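P35 antigen (Borrelia burgdorferi, PDB 4ALY) is an outer surface lipoprotein of the Lyme disease agent, critical for infection after a tick bite. Local coordinates at residues Ser185-Asn190 against Asn269-Ile274. Numbering follows the deposited sequence.
Sequences SAKILN and NTTTNI
Lys-187 reaches from the last turn of helix 163-189 across to Thr-271 and Thr-272 on helix 254-275 and supplies nearly all the touching atoms on its side of this small contact. Its ammonium nitrogen NZ donates a hydrogen bond of 3.1 Å to OG1 of Thr-272. The chain, extended beyond CG, runs past Thr-271 and brings its end alongside that hydroxyl: CE is 3.5 Å from OG1 of Thr-272, and NZ bonds from the side. The hydroxyl lies beside its own backbone N (chi1 -47°), where it is also hydrogen-bonded to the carbonyl oxygen of Val-268, one turn earlier; OG1 therefore serves the lysine and its own helix together.

The apolar part uses the stem of the same lysine. CB of Lys-187 lies 4.1 Å from CG2 of Thr-271, and CD is 4.2 Å from that methyl, which rests along the aliphatic chain. Thr-271 splits its branches: with CG2 anti to the backbone N, the methyl faces the lysine while OG1 bonds to the carbonyl oxygen of Leu-267, within its own helix. The CA atoms of Lys-187 and Thr-272 are 7.5 Å apart, yet just 147 Å² is buried between the segments.

This is plain helix-to-helix packing within the Bbcrasp-1 family region of an all-helical protein. Lys-187 and Thr-272 stay partly exposed, whereas Thr-271 and Ile-188 are buried. Lys-187 also touches Val-268 and Leu-275 of helix 254-275, and Ile-188 packs on Leu-275, Phe-210 of helix 200-233 and Ser-83 of helix 70-95.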
ATOM      1  N   SER A 185       3.592  12.659  -0.610  1.00 24.76           N
ATOM      2  CA  SER A 185       4.603  13.220  -1.490  1.00 25.95           C
ATOM      3  C   SER A 185       4.047  14.344  -2.364  1.00 29.43           C
ATOM      4  O   SER A 185       4.757  15.299  -2.652  1.00 33.85           O
ATOM      5  CB  SER A 185       5.268  12.155  -2.347  1.00 23.77           C
ATOM      6  OG  SER A 185       5.849  11.159  -1.556  1.00 21.18           O
ATOM      7  N   ALA A 186       2.784  14.225  -2.781  1.00 28.85           N
ATOM      8  CA  ALA A 186       2.130  15.245  -3.597  1.00 28.46           C
ATOM      9  C   ALA A 186       1.864  16.487  -2.750  1.00 31.05           C
ATOM     10  O   ALA A 186       2.104  17.604  -3.218  1.00 31.26           O
ATOM     11  CB  ALA A 186       0.829  14.718  -4.235  1.00 23.51           C
ATOM     12  N   LYS A 187       1.375  16.289  -1.518  1.00 30.33           N
ATOM     13  CA  LYS A 187       1.264  17.388  -0.557  1.00 32.87           C
ATOM     14  C   LYS A 187       2.546  18.212  -0.423  1.00 34.57           C
ATOM     15  O   LYS A 187       2.508  19.424  -0.548  1.00 37.05           O
ATOM     16  CB  LYS A 187       0.775  16.895   0.811  1.00 31.63           C
ATOM     17  CG  LYS A 187      -0.740  16.815   0.843  1.00 32.15           C
ATOM     18  CD  LYS A 187      -1.288  16.167   2.095  1.00 32.73           C
ATOM     19  CE  LYS A 187      -2.784  16.489   2.071  1.00 37.63           C
ATOM     20  NZ  LYS A 187      -3.656  15.576   2.854  1.00 35.69           N
ATOM     21  N   ILE A 188       3.669  17.540  -0.180  1.00 33.19           N
ATOM     22  CA  ILE A 188       4.948  18.186   0.098  1.00 31.55           C
ATOM     23  C   ILE A 188       5.460  18.927  -1.131  1.00 34.29           C
ATOM     24  O   ILE A 188       5.824  20.102  -1.026  1.00 40.76           O
ATOM     25  CB  ILE A 188       6.032  17.162   0.560  1.00 28.89           C
ATOM     26  CG1 ILE A 188       5.713  16.632   1.960  1.00 25.68           C
ATOM     27  CG2 ILE A 188       7.461  17.729   0.421  1.00 27.22           C
ATOM     28  CD1 ILE A 188       6.737  15.637   2.455  1.00 23.24           C
ATOM     29  N   LEU A 189       5.511  18.237  -2.277  1.00 33.77           N
ATOM     30  CA  LEU A 189       5.946  18.830  -3.556  1.00 33.94           C
ATOM     31  C   LEU A 189       5.052  19.976  -4.028  1.00 35.77           C
ATOM     32  O   LEU A 189       5.509  20.891  -4.715  1.00 43.29           O
ATOM     33  CB  LEU A 189       6.027  17.774  -4.641  1.00 31.05           C
ATOM     34  CG  LEU A 189       7.032  16.632  -4.569  1.00 29.45           C
ATOM     35  CD1 LEU A 189       6.673  15.667  -5.697  1.00 29.00           C
ATOM     36  CD2 LEU A 189       8.488  17.086  -4.710  1.00 27.99           C
ATOM     37  N   ASN A 190       3.785  19.956  -3.647  1.00 37.42           N
ATOM     38  CA  ASN A 190       2.904  21.075  -3.990  1.00 39.95           C
ATOM     39  C   ASN A 190       3.234  22.371  -3.226  1.00 42.08           C
ATOM     40  O   ASN A 190       2.595  23.408  -3.451  1.00 41.86           O
ATOM     41  CB  ASN A 190       1.434  20.723  -3.812  1.00 38.65           C
ATOM     42  CG  ASN A 190       0.550  21.472  -4.791  1.00 44.30           C
ATOM     43  OD1 ASN A 190      -0.428  22.120  -4.402  1.00 38.93           O
ATOM     44  ND2 ASN A 190       0.897  21.395  -6.084  1.00 43.32           N
ATOM     45  N   ASN A 269      -2.862  13.493   8.272  1.00 31.07           N
ATOM     46  CA  ASN A 269      -3.245  14.690   9.010  1.00 35.62           C
ATOM     47  C   ASN A 269      -2.036  15.518   9.430  1.00 34.20           C
ATOM     48  O   ASN A 269      -1.984  16.709   9.148  1.00 36.58           O
ATOM     49  CB  ASN A 269      -4.130  14.383  10.235  1.00 36.18           C
ATOM     50  CG  ASN A 269      -5.515  13.838   9.864  1.00 40.51           C
ATOM     51  OD1 ASN A 269      -6.211  13.330  10.736  1.00 48.77           O
ATOM     52  ND2 ASN A 269      -5.924  13.943   8.598  1.00 36.80           N
ATOM     53  N   THR A 270      -1.066  14.898  10.086  1.00 32.30           N
ATOM     54  CA  THR A 270       0.166  15.603  10.450  1.00 33.97           C
ATOM     55  C   THR A 270       0.810  16.403   9.282  1.00 37.92           C
ATOM     56  O   THR A 270       1.295  17.541   9.457  1.00 37.47           O
ATOM     57  CB  THR A 270       1.139  14.610  11.058  1.00 35.00           C
ATOM     58  OG1 THR A 270       0.533  14.125  12.248  1.00 35.75           O
ATOM     59  CG2 THR A 270       2.514  15.232  11.396  1.00 38.29           C
ATOM     60  N   THR A 271       0.762  15.820   8.089  1.00 34.58           N
ATOM     61  CA  THR A 271       1.379  16.408   6.945  1.00 34.15           C
ATOM     62  C   THR A 271       0.613  17.646   6.550  1.00 36.58           C
ATOM     63  O   THR A 271       1.219  18.669   6.205  1.00 41.79           O
ATOM     64  CB  THR A 271       1.411  15.401   5.783  1.00 34.28           C
ATOM     65  OG1 THR A 271       2.142  14.241   6.203  1.00 34.86           O
ATOM     66  CG2 THR A 271       2.074  16.011   4.593  1.00 25.98           C
ATOM     67  N   THR A 272      -0.714  17.571   6.597  1.00 34.15           N
ATOM     68  CA  THR A 272      -1.519  18.728   6.239  1.00 34.43           C
ATOM     69  C   THR A 272      -1.277  19.822   7.260  1.00 34.39           C
ATOM     70  O   THR A 272      -1.190  20.998   6.861  1.00 31.31           O
ATOM     71  CB  THR A 272      -3.031  18.416   6.201  1.00 34.94           C
ATOM     72  OG1 THR A 272      -3.232  17.200   5.461  1.00 37.47           O
ATOM     73  CG2 THR A 272      -3.813  19.584   5.557  1.00 30.27           C
ATOM     74  N   ASN A 273      -1.193  19.420   8.547  1.00 30.89           N
ATOM     75  CA  ASN A 273      -1.068  20.353   9.685  1.00 35.10           C
ATOM     76  C   ASN A 273       0.280  21.061   9.557  1.00 35.09           C
ATOM     77  O   ASN A 273       0.331  22.280   9.464  1.00 34.60           O
ATOM     78  CB  ASN A 273      -1.086  19.648  11.062  1.00 37.79           C
ATOM     79  CG  ASN A 273      -2.420  18.971  11.414  1.00 39.72           C
ATOM     80  OD1 ASN A 273      -3.488  19.275  10.889  1.00 37.99           O
ATOM     81  ND2 ASN A 273      -2.340  18.041  12.353  1.00 43.80           N
ATOM     82  N   ILE A 274       1.367  20.298   9.488  1.00 33.81           N
ATOM     83  CA  ILE A 274       2.674  20.905   9.231  1.00 34.37           C
ATOM     84  C   ILE A 274       2.704  21.806   7.991  1.00 34.72           C
ATOM     85  O   ILE A 274       3.436  22.777   7.979  1.00 32.30           O
ATOM     86  CB  ILE A 274       3.801  19.871   9.131  1.00 35.33           C
ATOM     87  CG1 ILE A 274       4.018  19.180  10.477  1.00 35.32           C
ATOM     88  CG2 ILE A 274       5.090  20.542   8.651  1.00 36.28           C
ATOM     89  CD1 ILE A 274       4.713  17.830  10.363  1.00 35.25           C
TER